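Local coordinates for protein putative silent information regulator 2 (Leishmania infantum, PDB 5OL0) that probably removes acetyl groups from protein lysines, consuming NAD in the reaction, and carries a structural zinc ion, at residues L120-T125 and F201-H206; T219-H224 and L228-V233. One frame throughout, in Å; residues are numbered along the deposited sequence.

Contact 1 of 2, residues L120-T125 and F201-H206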
ATOM      1  N   LEU A 120       0.151 -16.770  -1.024  1.00 27.11           N
ATOM      2  CA  LEU A 120      -0.057 -15.423  -1.510  1.00 27.07           C
ATOM      3  C   LEU A 120      -0.425 -15.466  -2.920  1.00 29.27           C
ATOM      4  O   LEU A 120       0.374 -15.847  -3.718  1.00 32.71           O
ATOM      5  CB  LEU A 120       1.180 -14.588  -1.312  1.00 29.60           C
ATOM      6  CG  LEU A 120       1.101 -13.085  -1.631  1.00 31.54           C
ATOM      7  CD1 LEU A 120       0.212 -12.350  -0.627  1.00 29.79           C
ATOM      8  CD2 LEU A 120       2.493 -12.535  -1.548  1.00 31.33           C
ATOM      9  N   LEU A 121      -1.642 -15.043  -3.267  1.00 32.36           N
ATOM     10  CA  LEU A 121      -2.013 -14.840  -4.658  1.00 28.40           C
ATOM     11  C   LEU A 121      -1.360 -13.549  -5.215  1.00 33.40           C
ATOM     12  O   LEU A 121      -0.813 -13.509  -6.317  1.00 26.39           O
ATOM     13  CB  LEU A 121      -3.497 -14.760  -4.741  1.00 29.99           C
ATOM     14  CG  LEU A 121      -4.156 -14.472  -6.084  1.00 33.42           C
ATOM     15  CD1 LEU A 121      -3.923 -15.583  -7.123  1.00 34.80           C
ATOM     16  CD2 LEU A 121      -5.633 -14.246  -5.756  1.00 36.60           C
ATOM     17  N   ARG A 122      -1.452 -12.458  -4.467  1.00 28.40           N
ATOM     18  CA  ARG A 122      -0.853 -11.205  -4.933  1.00 28.94           C
ATOM     19  C   ARG A 122      -0.841 -10.275  -3.764  1.00 27.95           C
ATOM     20  O   ARG A 122      -1.731 -10.332  -2.911  1.00 26.36           O
ATOM     21  CB  ARG A 122      -1.686 -10.595  -6.071  1.00 30.25           C
ATOM     22  CG  ARG A 122      -0.883  -9.746  -7.067  1.00 31.25           C
ATOM     23  CD  ARG A 122      -0.133 -10.694  -8.015  1.00 36.44           C
ATOM     24  NE  ARG A 122       0.736  -9.969  -8.961  1.00 40.23           N
ATOM     25  CZ  ARG A 122       0.331  -9.515 -10.170  1.00 43.93           C
ATOM     26  NH1 ARG A 122      -0.919  -9.653 -10.588  1.00 37.97           N
ATOM     27  NH2 ARG A 122       1.179  -8.880 -10.958  1.00 43.39           N
ATOM     28  N   CYS A 123       0.174  -9.443  -3.714  1.00 26.02           N
ATOM     29  CA  CYS A 123       0.205  -8.349  -2.772  1.00 30.36           C
ATOM     30  C   CYS A 123       0.087  -7.064  -3.586  1.00 32.01           C
ATOM     31  O   CYS A 123       0.906  -6.822  -4.488  1.00 32.99           O
ATOM     32  CB  CYS A 123       1.532  -8.324  -1.992  1.00 28.34           C
ATOM     33  SG  CYS A 123       1.619  -6.881  -0.881  1.00 31.01           S
ATOM     34  N   CYS A 124      -0.911  -6.248  -3.274  1.00 32.00           N
ATOM     35  CA  CYS A 124      -1.131  -4.986  -4.000  1.00 28.15           C
ATOM     36  C   CYS A 124      -1.042  -3.887  -2.972  1.00 27.91           C
ATOM     37  O   CYS A 124      -1.830  -3.878  -2.022  1.00 27.83           O
ATOM     38  CB  CYS A 124      -2.516  -4.988  -4.605  1.00 31.27           C
ATOM     39  SG  CYS A 124      -2.794  -6.205  -5.966  1.00 31.55           S
ATOM     40  N   THR A 125      -0.127  -2.952  -3.169  1.00 25.75           N
ATOM     41  CA  THR A 125       0.118  -1.880  -2.195  1.00 27.49           C
ATOM     42  C   THR A 125      -0.152  -0.528  -2.837  1.00 25.18           C
ATOM     43  O   THR A 125       0.156  -0.296  -3.977  1.00 28.56           O
ATOM     44  CB  THR A 125       1.559  -1.941  -1.667  1.00 28.75           C
ATOM     45  OG1 THR A 125       1.783  -0.912  -0.707  1.00 28.39           O
ATOM     46  CG2 THR A 125       2.640  -1.826  -2.789  1.00 30.22           C
ATOM     47  N   PHE A 201      -3.921  -3.535 -13.218  1.00 31.02           N
ATOM     48  CA  PHE A 201      -5.118  -4.038 -13.934  1.00 32.73           C
ATOM     49  C   PHE A 201      -5.164  -5.570 -14.084  1.00 30.41           C
ATOM     50  O   PHE A 201      -6.243  -6.170 -14.036  1.00 30.66           O
ATOM     51  CB  PHE A 201      -5.274  -3.288 -15.272  1.00 35.41           C
ATOM     52  CG  PHE A 201      -5.539  -1.828 -15.055  1.00 35.15           C
ATOM     53  CD1 PHE A 201      -6.793  -1.428 -14.611  1.00 34.63           C
ATOM     54  CD2 PHE A 201      -4.519  -0.885 -15.181  1.00 33.47           C
ATOM     55  CE1 PHE A 201      -7.038  -0.098 -14.303  1.00 38.49           C
ATOM     56  CE2 PHE A 201      -4.756   0.451 -14.887  1.00 39.26           C
ATOM     57  CZ  PHE A 201      -6.034   0.844 -14.445  1.00 37.28           C
ATOM     58  N   ASP A 202      -3.987  -6.160 -14.190  1.00 33.71           N
ATOM     59  CA  ASP A 202      -3.821  -7.656 -14.135  1.00 37.17           C
ATOM     60  C   ASP A 202      -4.375  -8.185 -12.811  1.00 32.36           C
ATOM     61  O   ASP A 202      -5.219  -9.079 -12.763  1.00 33.92           O
ATOM     62  CB  ASP A 202      -2.326  -7.964 -14.256  1.00 39.93           C
ATOM     63  CG  ASP A 202      -2.036  -9.438 -14.369  1.00 47.04           C
ATOM     64  OD1 ASP A 202      -2.258  -9.980 -15.460  1.00 56.48           O
ATOM     65  OD2 ASP A 202      -1.630 -10.067 -13.360  1.00 47.98           O
ATOM     66  N   ALA A 203      -3.968  -7.528 -11.731  1.00 31.22           N
ATOM     67  CA  ALA A 203      -4.449  -7.908 -10.438  1.00 33.24           C
ATOM     68  C   ALA A 203      -5.954  -7.704 -10.277  1.00 28.95           C
ATOM     69  O   ALA A 203      -6.625  -8.570  -9.808  1.00 27.85           O
ATOM     70  CB  ALA A 203      -3.660  -7.205  -9.362  1.00 32.70           C
ATOM     71  N   LEU A 204      -6.480  -6.581 -10.731  1.00 31.50           N
ATOM     72  CA  LEU A 204      -7.930  -6.314 -10.615  1.00 32.15           C
ATOM     73  C   LEU A 204      -8.845  -7.240 -11.416  1.00 33.34           C
ATOM     74  O   LEU A 204      -9.925  -7.637 -10.948  1.00 31.91           O
ATOM     75  CB  LEU A 204      -8.218  -4.881 -11.083  1.00 31.57           C
ATOM     76  CG  LEU A 204      -9.674  -4.362 -10.947  1.00 34.58           C
ATOM     77  CD1 LEU A 204     -10.006  -4.164  -9.491  1.00 33.43           C
ATOM     78  CD2 LEU A 204      -9.886  -3.061 -11.757  1.00 34.63           C
ATOM     79  N   HIS A 205      -8.433  -7.513 -12.650  1.00 34.24           N
ATOM     80  CA  HIS A 205      -9.236  -8.301 -13.574  1.00 37.66           C
ATOM     81  C   HIS A 205      -8.996  -9.772 -13.382  1.00 36.54           C
ATOM     82  O   HIS A 205      -9.908 -10.517 -13.601  1.00 42.55           O
ATOM     83  CB  HIS A 205      -8.912  -7.942 -15.051  1.00 41.09           C
ATOM     84  CG  HIS A 205      -9.216  -6.532 -15.388  1.00 44.92           C
ATOM     85  ND1 HIS A 205      -8.435  -5.790 -16.246  1.00 51.00           N
ATOM     86  CD2 HIS A 205     -10.153  -5.687 -14.896  1.00 48.54           C
ATOM     87  CE1 HIS A 205      -8.924  -4.565 -16.320  1.00 48.82           C
ATOM     88  NE2 HIS A 205      -9.950  -4.472 -15.495  1.00 44.97           N
ATOM     89  N   HIS A 206      -7.776 -10.173 -12.995  1.00 40.38           N
ATOM     90  CA  HIS A 206      -7.386 -11.601 -12.946  1.00 40.15           C
ATOM     91  C   HIS A 206      -7.168 -12.152 -11.587  1.00 38.01           C
ATOM     92  O   HIS A 206      -7.487 -13.280 -11.387  1.00 38.52           O
ATOM     93  CB  HIS A 206      -6.124 -11.875 -13.781  1.00 36.92           C
ATOM     94  CG  HIS A 206      -6.257 -11.396 -15.198  1.00 32.48           C
ATOM     95  ND1 HIS A 206      -5.216 -10.805 -15.880  1.00 36.77           N
ATOM     96  CD2 HIS A 206      -7.335 -11.302 -16.005  1.00 32.55           C
ATOM     97  CE1 HIS A 206      -5.626 -10.445 -17.082  1.00 30.08           C
ATOM     98  NE2 HIS A 206      -6.900 -10.729 -17.183  1.00 31.40           N
TER

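Contact 2 of 2, residues T219-H224 and L228-V233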
ATOM      1  N   THR A 219      -5.391   0.460   4.740  1.00 31.36           N
ATOM      2  CA  THR A 219      -5.704   1.197   3.527  1.00 35.95           C
ATOM      3  C   THR A 219      -6.911   2.125   3.678  1.00 42.38           C
ATOM      4  O   THR A 219      -7.801   1.863   4.478  1.00 39.69           O
ATOM      5  CB  THR A 219      -6.069   0.273   2.362  1.00 37.84           C
ATOM      6  OG1 THR A 219      -6.334   1.122   1.241  1.00 45.64           O
ATOM      7  CG2 THR A 219      -7.398  -0.431   2.594  1.00 37.80           C
ATOM      8  N   SER A 220      -7.048   3.076   2.761  1.00 48.75           N
ATOM      9  CA  SER A 220      -8.152   4.041   2.887  1.00 57.19           C
ATOM     10  C   SER A 220      -9.512   3.669   2.228  1.00 56.58           C
ATOM     11  O   SER A 220     -10.588   4.065   2.745  1.00 61.63           O
ATOM     12  CB  SER A 220      -7.678   5.445   2.395  1.00 60.53           C
ATOM     13  OG  SER A 220      -7.345   5.476   1.017  1.00 44.05           O
ATOM     14  N   MET A 221      -9.482   3.014   1.073  1.00 42.17           N
ATOM     15  CA  MET A 221     -10.694   2.979   0.224  1.00 46.85           C
ATOM     16  C   MET A 221     -11.082   4.282  -0.406  1.00 40.04           C
ATOM     17  O   MET A 221     -12.154   4.369  -0.944  1.00 37.54           O
ATOM     18  CB  MET A 221     -11.966   2.524   0.998  1.00 57.24           C
ATOM     19  CG  MET A 221     -11.874   1.198   1.721  1.00 62.62           C
ATOM     20  SD  MET A 221     -11.636  -0.139   0.536  1.00 59.55           S
ATOM     21  CE  MET A 221     -13.188  -0.175  -0.413  1.00 54.54           C
ATOM     22  N   GLN A 222     -10.285   5.335  -0.333  1.00 39.18           N
ATOM     23  CA  GLN A 222     -10.720   6.580  -0.949  1.00 36.27           C
ATOM     24  C   GLN A 222      -9.878   6.978  -2.149  1.00 34.69           C
ATOM     25  O   GLN A 222     -10.114   8.047  -2.711  1.00 39.23           O
ATOM     26  CB  GLN A 222     -10.763   7.705   0.107  1.00 41.87           C
ATOM     27  CG  GLN A 222     -11.688   7.304   1.266  1.00 48.59           C
ATOM     28  CD  GLN A 222     -12.100   8.444   2.148  1.00 54.75           C
ATOM     29  OE1 GLN A 222     -11.255   9.072   2.764  1.00 58.04           O
ATOM     30  NE2 GLN A 222     -13.414   8.718   2.216  1.00 53.17           N
ATOM     31  N   VAL A 223      -8.916   6.134  -2.549  1.00 32.03           N
ATOM     32  CA  VAL A 223      -8.137   6.353  -3.778  1.00 29.45           C
ATOM     33  C   VAL A 223      -8.423   5.289  -4.838  1.00 29.84           C
ATOM     34  O   VAL A 223      -8.291   4.089  -4.572  1.00 28.77           O
ATOM     35  CB  VAL A 223      -6.626   6.412  -3.451  1.00 33.27           C
ATOM     36  CG1 VAL A 223      -5.833   6.587  -4.728  1.00 34.84           C
ATOM     37  CG2 VAL A 223      -6.357   7.565  -2.499  1.00 32.64           C
ATOM     38  N   HIS A 224      -8.782   5.723  -6.048  1.00 26.99           N
ATOM     39  CA  HIS A 224      -9.333   4.887  -7.069  1.00 26.30           C
ATOM     40  C   HIS A 224      -8.421   4.901  -8.242  1.00 28.78           C
ATOM     41  O   HIS A 224      -7.715   5.873  -8.406  1.00 31.47           O
ATOM     42  CB  HIS A 224     -10.732   5.423  -7.444  1.00 30.45           C
ATOM     43  CG  HIS A 224     -11.598   5.633  -6.266  1.00 32.28           C
ATOM     44  ND1 HIS A 224     -12.063   4.581  -5.508  1.00 32.01           N
ATOM     45  CD2 HIS A 224     -12.040   6.767  -5.666  1.00 33.60           C
ATOM     46  CE1 HIS A 224     -12.731   5.065  -4.478  1.00 32.72           C
ATOM     47  NE2 HIS A 224     -12.746   6.383  -4.561  1.00 29.22           N
ATOM     48  N   LEU A 228     -11.114  -0.447  -5.750  1.00 29.13           N
ATOM     49  CA  LEU A 228     -12.024  -1.449  -6.338  1.00 32.03           C
ATOM     50  C   LEU A 228     -11.626  -2.862  -6.031  1.00 31.00           C
ATOM     51  O   LEU A 228     -12.457  -3.764  -6.112  1.00 29.99           O
ATOM     52  CB  LEU A 228     -12.112  -1.339  -7.823  1.00 34.88           C
ATOM     53  CG  LEU A 228     -12.906  -0.177  -8.380  1.00 40.49           C
ATOM     54  CD1 LEU A 228     -12.637  -0.117  -9.877  1.00 41.34           C
ATOM     55  CD2 LEU A 228     -14.387  -0.449  -8.109  1.00 44.06           C
ATOM     56  N   LEU A 229     -10.361  -3.059  -5.684  1.00 28.15           N
ATOM     57  CA  LEU A 229      -9.861  -4.417  -5.533  1.00 30.47           C
ATOM     58  C   LEU A 229     -10.740  -5.325  -4.673  1.00 29.80           C
ATOM     59  O   LEU A 229     -11.147  -6.384  -5.115  1.00 30.70           O
ATOM     60  CB  LEU A 229      -8.403  -4.409  -5.037  1.00 30.71           C
ATOM     61  CG  LEU A 229      -7.407  -4.116  -6.139  1.00 32.24           C
ATOM     62  CD1 LEU A 229      -6.090  -3.690  -5.525  1.00 32.09           C
ATOM     63  CD2 LEU A 229      -7.176  -5.339  -7.051  1.00 32.19           C
ATOM     64  N   PRO A 230     -11.067  -4.912  -3.459  1.00 30.89           N
ATOM     65  CA  PRO A 230     -11.865  -5.805  -2.625  1.00 30.40           C
ATOM     66  C   PRO A 230     -13.329  -5.875  -2.987  1.00 30.65           C
ATOM     67  O   PRO A 230     -14.057  -6.735  -2.438  1.00 29.99           O
ATOM     68  CB  PRO A 230     -11.721  -5.173  -1.229  1.00 33.00           C
ATOM     69  CG  PRO A 230     -11.479  -3.729  -1.482  1.00 30.57           C
ATOM     70  CD  PRO A 230     -10.702  -3.670  -2.749  1.00 29.54           C
ATOM     71  N   CYS A 231     -13.781  -4.951  -3.840  1.00 29.85           N
ATOM     72  CA  CYS A 231     -15.144  -4.963  -4.372  1.00 29.60           C
ATOM     73  C   CYS A 231     -15.401  -6.034  -5.427  1.00 30.75           C
ATOM     74  O   CYS A 231     -16.554  -6.355  -5.656  1.00 31.09           O
ATOM     75  CB  CYS A 231     -15.528  -3.565  -4.920  1.00 32.33           C
ATOM     76  SG  CYS A 231     -15.403  -2.330  -3.565  1.00 41.09           S
ATOM     77  N   VAL A 232     -14.365  -6.527  -6.102  1.00 30.75           N
ATOM     78  CA  VAL A 232     -14.503  -7.462  -7.246  1.00 31.48           C
ATOM     79  C   VAL A 232     -14.163  -8.922  -6.837  1.00 34.44           C
ATOM     80  O   VAL A 232     -14.295  -9.812  -7.633  1.00 33.22           O
ATOM     81  CB  VAL A 232     -13.679  -7.054  -8.492  1.00 31.91           C
ATOM     82  CG1 VAL A 232     -14.135  -5.696  -9.088  1.00 33.07           C
ATOM     83  CG2 VAL A 232     -12.206  -6.954  -8.194  1.00 34.89           C
ATOM     84  N   VAL A 233     -13.774  -9.170  -5.593  1.00 31.59           N
ATOM     85  CA  VAL A 233     -13.583 -10.539  -5.138  1.00 30.80           C
ATOM     86  C   VAL A 233     -14.959 -11.198  -5.024  1.00 33.03           C
ATOM     87  O   VAL A 233     -15.951 -10.502  -4.861  1.00 32.93           O
ATOM     88  CB  VAL A 233     -12.829 -10.629  -3.799  1.00 30.14           C
ATOM     89  CG1 VAL A 233     -11.528  -9.862  -3.905  1.00 31.35           C
ATOM     90  CG2 VAL A 233     -13.658 -10.113  -2.641  1.00 35.37           C
TER

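Contact 1 of 2, residues L120-T125 and F201-H206
Arg122 reaches across from the strand to the helix, where its NH1 forms a salt bridge with OD2 of Asp202 at 2.9 Å. The bond is bent, with an angle of 138° at the hydrogen. The carboxylate oxygen lies somewhat off the guanidinium plane and accepts through its anti lone pair; the two flat groups stand nearly perpendicular, 80° apart. Asp207 forms another salt bridge to NH1, so two carboxylates meet the same guanidinium nitrogen. This NH1 also passes 3.9 Å from CB of Ala203. Further along the strand, SG of Cys124 meets that methyl at 3.6 Å, its chi1 of -68° setting the sulfur opposite its own carbonyl carbon. A small alanine suits this place because it lets the helix come close to the buried cysteine, whereas a long arginine can span to the more exposed acid.

In the second shell, Asp202 OD1 accepts a hydrogen bond from ND1 of His206, one turn on, at 3.1 Å; the acceptor lies in the imidazole plane, but the ring nitrogen stands above the carboxylate plane. Helix 198-207 packs on the parallel sheet of the Rossmann-like domain, while strands 36-40 and 142-144 flank strand 120-125 and helix 106-116 touches Leu120 and Cys123.

Contact 2 of 2, residues T219-H224 and L228-V233
Ser220 OG accepts the backbone N-H of Gln222 at 3.2 Å in an almost straight bond, 170° at the hydrogen, and so closes an ST turn. Serine suits the position because its short side chain can fold back to a nitrogen two residues on. Between them Met221 has a positive phi of 69°, and from this bend its side chain extends to Pro230 and Cys231. Bends at chi2 and chi3, after a chi1 of -55°, curl the thioether so that SD and CE each lie 4.1 Å from CG of Pro230, the methionine and the proline ring running antiparallel alongside one another. CE also approaches SG of Cys231 at 4.4 Å, a looser apolar touch.

Both segments belong to the connection after strand 213-217 of the Rossmann-like sheet, and Thr219 and Ser220 probably contribute to NAD binding, as in a close relative. The flexible methionine can follow the outline of the compact proline ring, which also touches Leu39 of strand 36-40. The backbone O of Pro230 accepts a hydrogen bond from NH1 of Arg239. Phe252 meets Met221 and Leu251 meets Cys231, while His224 uses its backbone to hydrogen-bond the bound peptide and its ring to meet an aromatic side chain there.

Overall arrangement
Contacts 1 and 2 lie with their centres about 12 Å apart, and both are partly buried. Contact 1 joins a strand of the central sheet to a helix, with a charged network toward its more exposed end and apolar packing at its buried end. Contact 2 joins two pieces of a single connection, close in sequence, and across it the touching groups are all apolar. Leu204 and Leu229 tie them together: Leu204 CA packs on Leu229 CD2 at 3.8 Å, and Leu229 CD1 also meets Cys124 CB. Helix 198-207 and segment 228-233 therefore share one apolar seam, whereas segment 219-224 supplies residues of the probable NAD site and meets the bound peptide.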